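Local coordinates for malonyl CoA-acyl carrier protein transacylase (PDB 2QC3), which transfers the malonyl group from malonyl-CoA to the acyl carrier protein, supplying malonyl-ACP for fatty acid biosynthesis, at residues A[12-24]-A[43-55]. Residues are numbered along the deposited sequence; the frame is centred on the assembly and turned at random.
Sequences SQTEGMLSPWLQL and ARLGTTASTEEIT
Gly16 and Thr47 bring the two backbones within 3.8 Å, CA to CA, where the loop 12-24 passes the helix 42-47 at Gly46 and Thr47. Here Leu18 N donates to Gly46 O over 2.9 Å, nearly straight at 167°. Glycine suits both places: Gly16 holds a positive phi (71°) in the type II turn from Thr14 to Met17, while Gly46, with no side chain, lets Leu18 CD1 lie 3.9 Å from its CA. In this acyl transferase domain the loop follows strand 2-7 of the parallel sheet, and the side chain of Gln13 lies about 10 Å from that of Ser92, the probable nucleophile. Met17 and Leu18 also pack on Ala67 of helix 57-77. Just before Gly16, Glu15 OE1 takes two bonds on its anti side, from Thr51 N (3.1 Å) and Thr51 OG1 (3.0 Å), so one oxygen holds both the backbone and the hydroxyl of Thr51, next to Ser50, the N-cap of a weakly bonded helix at about 51-54. Ile54 CG1 sits between its backbone N and carbonyl carbon (chi1 63°), which carries CD1 to 3.4 Å from Thr14 C, so that the apolar methyl lies against the Thr14-Glu15 peptide. At the other end Thr47 turns its methyl CG2 tightly against Leu22 CD1, and a water bridges Thr47 O to Ser19 OG.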
ATOM      1  N   SER A  12      -1.144   8.761  -0.316  1.00 42.25           N
ATOM      2  CA  SER A  12      -1.634   9.253   0.963  1.00 44.34           C
ATOM      3  C   SER A  12      -0.596  10.056   1.743  1.00 45.10           C
ATOM      4  O   SER A  12      -0.943  10.808   2.657  1.00 46.23           O
ATOM      5  CB  SER A  12      -2.119   8.075   1.810  1.00 45.00           C
ATOM      6  OG  SER A  12      -1.137   7.053   1.863  1.00 45.97           O
ATOM      7  N   GLN A  13       0.675   9.910   1.381  1.00 45.40           N
ATOM      8  CA  GLN A  13       1.739  10.629   2.072  1.00 46.07           C
ATOM      9  C   GLN A  13       1.554  12.143   2.018  1.00 46.70           C
ATOM     10  O   GLN A  13       1.100  12.688   1.013  1.00 47.56           O
ATOM     11  CB  GLN A  13       3.106  10.252   1.493  1.00 45.10           C
ATOM     12  CG  GLN A  13       3.381  10.727   0.069  1.00 46.41           C
ATOM     13  CD  GLN A  13       2.522  10.046  -0.972  1.00 45.99           C
ATOM     14  OE1 GLN A  13       2.120   8.898  -0.808  1.00 44.22           O
ATOM     15  NE2 GLN A  13       2.252  10.750  -2.067  1.00 47.90           N
ATOM     16  N   THR A  14       1.907  12.813   3.110  1.00 46.88           N
ATOM     17  CA  THR A  14       1.797  14.267   3.212  1.00 47.54           C
ATOM     18  C   THR A  14       2.909  14.809   4.107  1.00 47.90           C
ATOM     19  O   THR A  14       3.356  14.129   5.031  1.00 47.56           O
ATOM     20  CB  THR A  14       0.439  14.691   3.816  1.00 47.21           C
ATOM     21  OG1 THR A  14       0.276  14.084   5.105  1.00 46.08           O
ATOM     22  CG2 THR A  14      -0.705  14.261   2.916  1.00 47.61           C
ATOM     23  N   GLU A  15       3.354  16.034   3.837  1.00 48.18           N
ATOM     24  CA  GLU A  15       4.414  16.638   4.639  1.00 48.23           C
ATOM     25  C   GLU A  15       4.059  16.643   6.125  1.00 46.66           C
ATOM     26  O   GLU A  15       2.902  16.844   6.502  1.00 46.57           O
ATOM     27  CB  GLU A  15       4.708  18.063   4.151  1.00 50.41           C
ATOM     28  CG  GLU A  15       3.486  18.951   3.985  1.00 53.21           C
ATOM     29  CD  GLU A  15       3.824  20.294   3.350  1.00 55.20           C
ATOM     30  OE1 GLU A  15       4.307  20.313   2.194  1.00 53.59           O
ATOM     31  OE2 GLU A  15       3.609  21.333   4.010  1.00 57.05           O
ATOM     32  N   GLY A  16       5.062  16.396   6.963  1.00 44.83           N
ATOM     33  CA  GLY A  16       4.852  16.368   8.399  1.00 44.48           C
ATOM     34  C   GLY A  16       4.058  15.170   8.889  1.00 43.59           C
ATOM     35  O   GLY A  16       3.658  15.127  10.052  1.00 43.73           O
ATOM     36  N   MET A  17       3.838  14.191   8.015  1.00 42.48           N
ATOM     37  CA  MET A  17       3.074  12.996   8.371  1.00 42.48           C
ATOM     38  C   MET A  17       3.620  12.218   9.574  1.00 41.89           C
ATOM     39  O   MET A  17       2.872  11.509  10.248  1.00 41.75           O
ATOM     40  CB  MET A  17       2.965  12.061   7.160  1.00 42.31           C
ATOM     41  CG  MET A  17       4.300  11.596   6.594  1.00 43.63           C
ATOM     42  SD  MET A  17       4.123  10.624   5.079  1.00 45.28           S
ATOM     43  CE  MET A  17       3.839   9.000   5.768  1.00 42.16           C
ATOM     44  N   LEU A  18       4.914  12.348   9.850  1.00 41.59           N
ATOM     45  CA  LEU A  18       5.515  11.638  10.975  1.00 41.53           C
ATOM     46  C   LEU A  18       5.604  12.467  12.254  1.00 43.34           C
ATOM     47  O   LEU A  18       5.844  11.922  13.333  1.00 43.28           O
ATOM     48  CB  LEU A  18       6.920  11.156  10.615  1.00 40.63           C
ATOM     49  CG  LEU A  18       7.077  10.053   9.574  1.00 39.09           C
ATOM     50  CD1 LEU A  18       8.540   9.637   9.510  1.00 37.09           C
ATOM     51  CD2 LEU A  18       6.203   8.865   9.947  1.00 39.81           C
ATOM     52  N   SER A  19       5.418  13.779  12.133  1.00 44.86           N
ATOM     53  CA  SER A  19       5.500  14.675  13.288  1.00 46.50           C
ATOM     54  C   SER A  19       4.736  14.186  14.510  1.00 46.54           C
ATOM     55  O   SER A  19       5.306  14.027  15.588  1.00 47.01           O
ATOM     56  CB  SER A  19       5.007  16.071  12.911  1.00 46.31           C
ATOM     57  OG  SER A  19       5.873  16.654  11.961  1.00 47.13           O
ATOM     58  N   PRO A  20       3.431  13.933  14.354  1.00 47.30           N
ATOM     59  CA  PRO A  20       2.629  13.465  15.485  1.00 47.29           C
ATOM     60  C   PRO A  20       3.014  12.090  16.021  1.00 47.61           C
ATOM     61  O   PRO A  20       2.527  11.681  17.071  1.00 47.84           O
ATOM     62  CB  PRO A  20       1.214  13.503  14.930  1.00 47.67           C
ATOM     63  CG  PRO A  20       1.422  13.161  13.480  1.00 47.86           C
ATOM     64  CD  PRO A  20       2.624  13.992  13.121  1.00 47.40           C
ATOM     65  N   TRP A  21       3.885  11.377  15.312  1.00 47.15           N
ATOM     66  CA  TRP A  21       4.293  10.057  15.776  1.00 46.87           C
ATOM     67  C   TRP A  21       5.668  10.041  16.431  1.00 48.06           C
ATOM     68  O   TRP A  21       5.941   9.200  17.288  1.00 47.06           O
ATOM     69  CB  TRP A  21       4.237   9.037  14.632  1.00 45.20           C
ATOM     70  CG  TRP A  21       2.845   8.835  14.112  1.00 42.73           C
ATOM     71  CD1 TRP A  21       2.296   9.405  13.002  1.00 43.26           C
ATOM     72  CD2 TRP A  21       1.801   8.066  14.726  1.00 41.83           C
ATOM     73  NE1 TRP A  21       0.975   9.043  12.885  1.00 42.52           N
ATOM     74  CE2 TRP A  21       0.645   8.222  13.929  1.00 41.98           C
ATOM     75  CE3 TRP A  21       1.730   7.264  15.873  1.00 41.52           C
ATOM     76  CZ2 TRP A  21      -0.573   7.603  14.244  1.00 40.41           C
ATOM     77  CZ3 TRP A  21       0.515   6.645  16.186  1.00 41.07           C
ATOM     78  CH2 TRP A  21      -0.618   6.822  15.372  1.00 39.24           C
ATOM     79  N   LEU A  22       6.525  10.979  16.045  1.00 49.66           N
ATOM     80  CA  LEU A  22       7.866  11.055  16.612  1.00 52.10           C
ATOM     81  C   LEU A  22       7.830  11.527  18.065  1.00 53.67           C
ATOM     82  O   LEU A  22       8.870  11.699  18.700  1.00 53.03           O
ATOM     83  CB  LEU A  22       8.743  11.999  15.783  1.00 51.87           C
ATOM     84  CG  LEU A  22       9.059  11.560  14.352  1.00 51.63           C
ATOM     85  CD1 LEU A  22       9.933  12.603  13.680  1.00 51.42           C
ATOM     86  CD2 LEU A  22       9.762  10.210  14.370  1.00 52.95           C
ATOM     87  N   GLN A  23       6.626  11.738  18.584  1.00 55.75           N
ATOM     88  CA  GLN A  23       6.463  12.178  19.962  1.00 58.26           C
ATOM     89  C   GLN A  23       6.406  10.965  20.886  1.00 58.58           C
ATOM     90  O   GLN A  23       6.759  11.057  22.061  1.00 59.40           O
ATOM     91  CB  GLN A  23       5.183  13.007  20.108  1.00 59.57           C
ATOM     92  CG  GLN A  23       5.191  14.317  19.327  1.00 61.75           C
ATOM     93  CD  GLN A  23       3.851  15.038  19.370  1.00 64.19           C
ATOM     94  OE1 GLN A  23       3.688  16.108  18.784  1.00 66.02           O
ATOM     95  NE2 GLN A  23       2.884  14.450  20.067  1.00 65.22           N
ATOM     96  N   LEU A  24       5.962   9.832  20.349  1.00 58.78           N
ATOM     97  CA  LEU A  24       5.858   8.605  21.133  1.00 58.84           C
ATOM     98  C   LEU A  24       7.216   8.131  21.634  1.00 58.82           C
ATOM     99  O   LEU A  24       8.253   8.433  21.041  1.00 58.47           O
ATOM    100  CB  LEU A  24       5.217   7.484  20.305  1.00 59.32           C
ATOM    101  CG  LEU A  24       3.724   7.579  19.981  1.00 60.05           C
ATOM    102  CD1 LEU A  24       3.350   6.470  19.015  1.00 59.78           C
ATOM    103  CD2 LEU A  24       2.897   7.498  21.257  1.00 60.09           C
ATOM    104  N   ALA A  43      13.554  10.866   9.105  1.00 43.93           N
ATOM    105  CA  ALA A  43      13.167  11.871  10.091  1.00 44.87           C
ATOM    106  C   ALA A  43      12.780  13.192   9.433  1.00 44.93           C
ATOM    107  O   ALA A  43      11.668  13.684   9.620  1.00 44.94           O
ATOM    108  CB  ALA A  43      14.305  12.096  11.079  1.00 44.66           C
ATOM    109  N   ARG A  44      13.699  13.769   8.665  1.00 45.71           N
ATOM    110  CA  ARG A  44      13.424  15.037   7.997  1.00 46.92           C
ATOM    111  C   ARG A  44      12.408  14.860   6.876  1.00 46.54           C
ATOM    112  O   ARG A  44      11.600  15.751   6.615  1.00 46.24           O
ATOM    113  CB  ARG A  44      14.710  15.642   7.431  1.00 48.35           C
ATOM    114  CG  ARG A  44      15.502  14.706   6.534  1.00 52.41           C
ATOM    115  CD  ARG A  44      16.587  15.444   5.752  1.00 53.57           C
ATOM    116  NE  ARG A  44      16.147  15.804   4.403  1.00 55.63           N
ATOM    117  CZ  ARG A  44      15.173  16.668   4.128  1.00 56.19           C
ATOM    118  NH1 ARG A  44      14.520  17.283   5.105  1.00 56.78           N
ATOM    119  NH2 ARG A  44      14.842  16.911   2.867  1.00 55.41           N
ATOM    120  N   LEU A  45      12.448  13.704   6.219  1.00 46.17           N
ATOM    121  CA  LEU A  45      11.527  13.414   5.126  1.00 44.33           C
ATOM    122  C   LEU A  45      10.074  13.416   5.580  1.00 43.23           C
ATOM    123  O   LEU A  45       9.204  13.937   4.888  1.00 44.04           O
ATOM    124  CB  LEU A  45      11.866  12.059   4.497  1.00 44.19           C
ATOM    125  CG  LEU A  45      13.198  12.004   3.747  1.00 44.41           C
ATOM    126  CD1 LEU A  45      13.528  10.574   3.365  1.00 45.02           C
ATOM    127  CD2 LEU A  45      13.115  12.894   2.514  1.00 45.35           C
ATOM    128  N   GLY A  46       9.816  12.842   6.751  1.00 42.40           N
ATOM    129  CA  GLY A  46       8.458  12.779   7.257  1.00 42.49           C
ATOM    130  C   GLY A  46       8.013  13.958   8.100  1.00 43.63           C
ATOM    131  O   GLY A  46       6.855  14.021   8.512  1.00 42.49           O
ATOM    132  N   THR A  47       8.918  14.896   8.362  1.00 45.13           N
ATOM    133  CA  THR A  47       8.569  16.059   9.170  1.00 47.44           C
ATOM    134  C   THR A  47       8.696  17.384   8.423  1.00 48.75           C
ATOM    135  O   THR A  47       7.705  18.087   8.229  1.00 49.01           O
ATOM    136  CB  THR A  47       9.426  16.133  10.461  1.00 46.97           C
ATOM    137  OG1 THR A  47      10.819  16.148  10.122  1.00 46.92           O
ATOM    138  CG2 THR A  47       9.138  14.945  11.358  1.00 45.92           C
ATOM    139  N   THR A  48       9.908  17.713   7.989  1.00 50.39           N
ATOM    140  CA  THR A  48      10.152  18.974   7.291  1.00 52.24           C
ATOM    141  C   THR A  48      10.027  18.947   5.765  1.00 53.61           C
ATOM    142  O   THR A  48       9.544  19.910   5.170  1.00 54.99           O
ATOM    143  CB  THR A  48      11.543  19.534   7.653  1.00 51.49           C
ATOM    144  OG1 THR A  48      12.552  18.577   7.311  1.00 53.26           O
ATOM    145  CG2 THR A  48      11.621  19.832   9.142  1.00 51.86           C
ATOM    146  N   ALA A  49      10.461  17.859   5.133  1.00 54.04           N
ATOM    147  CA  ALA A  49      10.401  17.747   3.676  1.00 54.22           C
ATOM    148  C   ALA A  49       9.066  18.210   3.100  1.00 54.39           C
ATOM    149  O   ALA A  49       8.025  18.105   3.747  1.00 54.41           O
ATOM    150  CB  ALA A  49      10.682  16.309   3.249  1.00 53.20           C
ATOM    151  N   SER A  50       9.107  18.720   1.872  1.00 54.90           N
ATOM    152  CA  SER A  50       7.910  19.206   1.194  1.00 55.33           C
ATOM    153  C   SER A  50       7.126  18.065   0.555  1.00 55.96           C
ATOM    154  O   SER A  50       7.702  17.068   0.116  1.00 55.27           O
ATOM    155  CB  SER A  50       8.294  20.214   0.113  1.00 54.94           C
ATOM    156  OG  SER A  50       9.076  19.592  -0.891  1.00 55.11           O
ATOM    157  N   THR A  51       5.808  18.219   0.502  1.00 56.37           N
ATOM    158  CA  THR A  51       4.945  17.205  -0.087  1.00 56.63           C
ATOM    159  C   THR A  51       5.461  16.814  -1.467  1.00 55.64           C
ATOM    160  O   THR A  51       5.309  15.673  -1.898  1.00 55.05           O
ATOM    161  CB  THR A  51       3.496  17.717  -0.222  1.00 57.52           C
ATOM    162  OG1 THR A  51       2.941  17.926   1.083  1.00 59.88           O
ATOM    163  CG2 THR A  51       2.637  16.709  -0.971  1.00 59.57           C
ATOM    164  N   GLU A  52       6.086  17.766  -2.150  1.00 54.72           N
ATOM    165  CA  GLU A  52       6.618  17.527  -3.485  1.00 54.51           C
ATOM    166  C   GLU A  52       7.836  16.611  -3.462  1.00 52.83           C
ATOM    167  O   GLU A  52       7.947  15.694  -4.277  1.00 52.49           O
ATOM    168  CB  GLU A  52       6.983  18.858  -4.145  1.00 56.81           C
ATOM    169  CG  GLU A  52       5.828  19.842  -4.215  1.00 60.66           C
ATOM    170  CD  GLU A  52       6.197  21.123  -4.932  1.00 63.45           C
ATOM    171  OE1 GLU A  52       7.143  21.806  -4.481  1.00 66.27           O
ATOM    172  OE2 GLU A  52       5.541  21.447  -5.946  1.00 64.71           O
ATOM    173  N   GLU A  53       8.749  16.862  -2.529  1.00 50.50           N
ATOM    174  CA  GLU A  53       9.949  16.046  -2.418  1.00 49.18           C
ATOM    175  C   GLU A  53       9.610  14.626  -1.979  1.00 47.12           C
ATOM    176  O   GLU A  53      10.256  13.667  -2.405  1.00 46.70           O
ATOM    177  CB  GLU A  53      10.938  16.666  -1.423  1.00 49.34           C
ATOM    178  CG  GLU A  53      12.031  15.695  -0.979  1.00 50.83           C
ATOM    179  CD  GLU A  53      13.074  16.330  -0.081  1.00 52.13           C
ATOM    180  OE1 GLU A  53      12.709  17.176   0.760  1.00 53.15           O
ATOM    181  OE2 GLU A  53      14.262  15.967  -0.206  1.00 52.46           O
ATOM    182  N   ILE A  54       8.592  14.498  -1.134  1.00 44.99           N
ATOM    183  CA  ILE A  54       8.183  13.196  -0.623  1.00 43.62           C
ATOM    184  C   ILE A  54       7.294  12.415  -1.586  1.00 43.39           C
ATOM    185  O   ILE A  54       7.028  11.230  -1.374  1.00 43.64           O
ATOM    186  CB  ILE A  54       7.450  13.336   0.719  1.00 42.81           C
ATOM    187  CG1 ILE A  54       6.161  14.136   0.529  1.00 42.93           C
ATOM    188  CG2 ILE A  54       8.367  13.989   1.739  1.00 43.10           C
ATOM    189  CD1 ILE A  54       5.261  14.158   1.750  1.00 42.63           C
ATOM    190  N   THR A  55       6.830  13.073  -2.644  1.00 41.98           N
ATOM    191  CA  THR A  55       5.989  12.399  -3.621  1.00 42.15           C
ATOM    192  C   THR A  55       6.870  11.541  -4.535  1.00 40.37           C
ATOM    193  O   THR A  55       6.372  10.767  -5.352  1.00 40.62           O
ATOM    194  CB  THR A  55       5.179  13.415  -4.443  1.00 43.15           C
ATOM    195  OG1 THR A  55       4.314  14.140  -3.560  1.00 46.00           O
ATOM    196  CG2 THR A  55       4.326  12.712  -5.487  1.00 45.75           C
TER
HETATM  197  O   HOH W   1       7.131  18.440  10.771  1.00 72.67           O